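Local coordinates for protein BIM1 (Saccharomyces cerevisiae, PDB 2QJX) that binds microtubules, notably at their plus ends, as an EB1-family protein whose calponin-homology domain forms this chain, at residues Ala37-Ile42 / Lys70-Cys75. Sequence-based numbering, arbitrary orientation.
Sequences AAYCQI and KILQSC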
loop_
_atom_site.group_PDB
_atom_site.type_symbol
_atom_site.label_atom_id
_atom_site.label_comp_id
_atom_site.label_asym_id
_atom_site.label_seq_id
_atom_site.Cartn_x
_atom_site.Cartn_y
_atom_site.Cartn_z
ATOM N N ALA A 37 2.108 -0.594 4.795
ATOM C CA ALA A 37 0.804 -1.207 5.025
ATOM C C ALA A 37 -0.224 -0.835 3.945
ATOM O O ALA A 37 -0.888 -1.710 3.377
ATOM C CB ALA A 37 0.291 -0.816 6.409
ATOM N N ALA A 38 -0.358 0.457 3.663
ATOM C CA ALA A 38 -1.306 0.912 2.650
ATOM C C ALA A 38 -0.971 0.333 1.277
ATOM O O ALA A 38 -1.868 -0.055 0.528
ATOM C CB ALA A 38 -1.319 2.444 2.588
ATOM N N TYR A 39 0.317 0.281 0.941
ATOM C CA TYR A 39 0.740 -0.268 -0.348
ATOM C C TYR A 39 0.239 -1.703 -0.486
ATOM O O TYR A 39 -0.282 -2.097 -1.534
ATOM C CB TYR A 39 2.268 -0.248 -0.461
ATOM C CG TYR A 39 2.879 1.137 -0.460
ATOM C CD1 TYR A 39 4.205 1.328 -0.072
ATOM C CD2 TYR A 39 2.137 2.255 -0.844
ATOM C CE1 TYR A 39 4.776 2.599 -0.058
ATOM C CE2 TYR A 39 2.699 3.531 -0.839
ATOM C CZ TYR A 39 4.017 3.696 -0.442
ATOM O OH TYR A 39 4.571 4.957 -0.416
ATOM N N CYS A 40 0.412 -2.487 0.574
ATOM C CA CYS A 40 -0.038 -3.872 0.567
ATOM C C CYS A 40 -1.531 -3.951 0.305
ATOM O O CYS A 40 -1.974 -4.748 -0.517
ATOM C CB CYS A 40 0.244 -4.551 1.912
ATOM S SG CYS A 40 1.957 -5.037 2.168
ATOM N N GLN A 41 -2.313 -3.140 1.014
ATOM C CA GLN A 41 -3.755 -3.202 0.825
ATOM C C GLN A 41 -4.232 -2.683 -0.519
ATOM O O GLN A 41 -5.283 -3.103 -1.002
ATOM C CB GLN A 41 -4.508 -2.499 1.957
ATOM C CG GLN A 41 -6.019 -2.687 1.812
ATOM C CD GLN A 41 -6.774 -2.572 3.108
ATOM O OE1 GLN A 41 -6.456 -1.738 3.955
ATOM N NE2 GLN A 41 -7.801 -3.399 3.266
ATOM N N ILE A 42 -3.490 -1.766 -1.133
ATOM C CA ILE A 42 -3.903 -1.304 -2.453
ATOM C C ILE A 42 -3.791 -2.527 -3.362
ATOM O O ILE A 42 -4.672 -2.796 -4.183
ATOM C CB ILE A 42 -2.992 -0.189 -2.998
ATOM C CG1 ILE A 42 -3.229 1.099 -2.210
ATOM C CG2 ILE A 42 -3.288 0.052 -4.476
ATOM C CD1 ILE A 42 -2.395 2.264 -2.689
ATOM N N LYS A 70 8.164 -7.051 2.633
ATOM C CA LYS A 70 8.456 -8.383 2.126
ATOM C C LYS A 70 7.161 -8.992 1.581
ATOM O O LYS A 70 7.172 -9.728 0.592
ATOM C CB LYS A 70 9.082 -9.242 3.228
ATOM C CG LYS A 70 10.507 -8.785 3.526
ATOM C CD LYS A 70 11.242 -9.654 4.531
ATOM C CE LYS A 70 12.689 -9.176 4.668
ATOM N NZ LYS A 70 13.432 -9.859 5.764
ATOM N N ILE A 71 6.043 -8.657 2.215
ATOM C CA ILE A 71 4.736 -9.132 1.764
ATOM C C ILE A 71 4.424 -8.461 0.429
ATOM O O ILE A 71 3.919 -9.106 -0.490
ATOM C CB ILE A 71 3.627 -8.787 2.791
ATOM C CG1 ILE A 71 3.749 -9.702 4.014
ATOM C CG2 ILE A 71 2.239 -8.937 2.148
ATOM C CD1 ILE A 71 2.876 -9.286 5.211
ATOM N N LEU A 72 4.730 -7.167 0.322
ATOM C CA LEU A 72 4.485 -6.424 -0.915
ATOM C C LEU A 72 5.361 -6.980 -2.035
ATOM O O LEU A 72 4.898 -7.197 -3.159
ATOM C CB LEU A 72 4.797 -4.933 -0.720
ATOM C CG LEU A 72 4.459 -4.011 -1.895
ATOM C CD1 LEU A 72 2.951 -3.911 -2.032
ATOM C CD2 LEU A 72 5.054 -2.618 -1.665
ATOM N N GLN A 73 6.633 -7.214 -1.732
ATOM C CA GLN A 73 7.539 -7.750 -2.734
ATOM C C GLN A 73 7.092 -9.126 -3.207
ATOM O O GLN A 73 7.182 -9.432 -4.395
ATOM C CB GLN A 73 8.968 -7.808 -2.184
ATOM C CG GLN A 73 9.686 -6.466 -2.260
ATOM C CD GLN A 73 11.052 -6.485 -1.606
ATOM O OE1 GLN A 73 12.022 -5.962 -2.156
ATOM N NE2 GLN A 73 11.133 -7.074 -0.418
ATOM N N SER A 74 6.606 -9.948 -2.279
ATOM C CA SER A 74 6.135 -11.287 -2.617
ATOM C C SER A 74 4.933 -11.214 -3.543
ATOM O O SER A 74 4.775 -12.051 -4.433
ATOM C CB SER A 74 5.772 -12.058 -1.349
ATOM O OG SER A 74 6.951 -12.410 -0.653
ATOM N N CYS A 75 4.082 -10.215 -3.328
ATOM C CA CYS A 75 2.912 -10.021 -4.175
ATOM C C CYS A 75 3.370 -9.687 -5.594
ATOM O O CYS A 75 2.868 -10.258 -6.566
ATOM C CB CYS A 75 2.041 -8.884 -3.633
ATOM S SG CYS A 75 0.619 -8.481 -4.669
#
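L72 sets both methyl groups against Y39, and CD1 also reaches the backbone of C40, joining helix 37-47 to helix 62-78 inside the all-helical calponin-homology fold. L72 CD1 lies 3.7 Å from Y39 O and 3.9 Å from C40 N. L72 CD2 meets the root of the tyrosine, 3.9 Å from Y39 CB, and approaches the ring obliquely. The torsion that sets CG of L72 trans to its own nitrogen (chi1 -174°) sends the fork toward helix 37-47.

C40 supplies the return contact. Its sulfur touches two consecutive residues of the other helix, SG lying 3.9 Å from I71 CG2 and 4.1 Å from L72 CB. The contact is van der Waals packing, with apolar side-chain pairs and one methyl against backbone atoms. The axes of segments 37-42 and 70-75 come within 9.3 Å and run in the same general direction, inclined by 28°; the closest CA pair is C40 and L72, at 5.4 Å. Three of the four touching residues are buried; I71 is partly exposed and also packs on P51.

Further out, helix 95-112 covers the Y39 and L72 side: F101 meets the Y39 ring edge-to-face and touches L72, while N98 OD1 hydrogen-bonds Y39 OH. On the side of helix 62-78 turned from the contact, S74 OG adds to the helical S74 N bond, reaching K70 O at 3.0 Å from the opposite face of its carbonyl plane, tilted 27°.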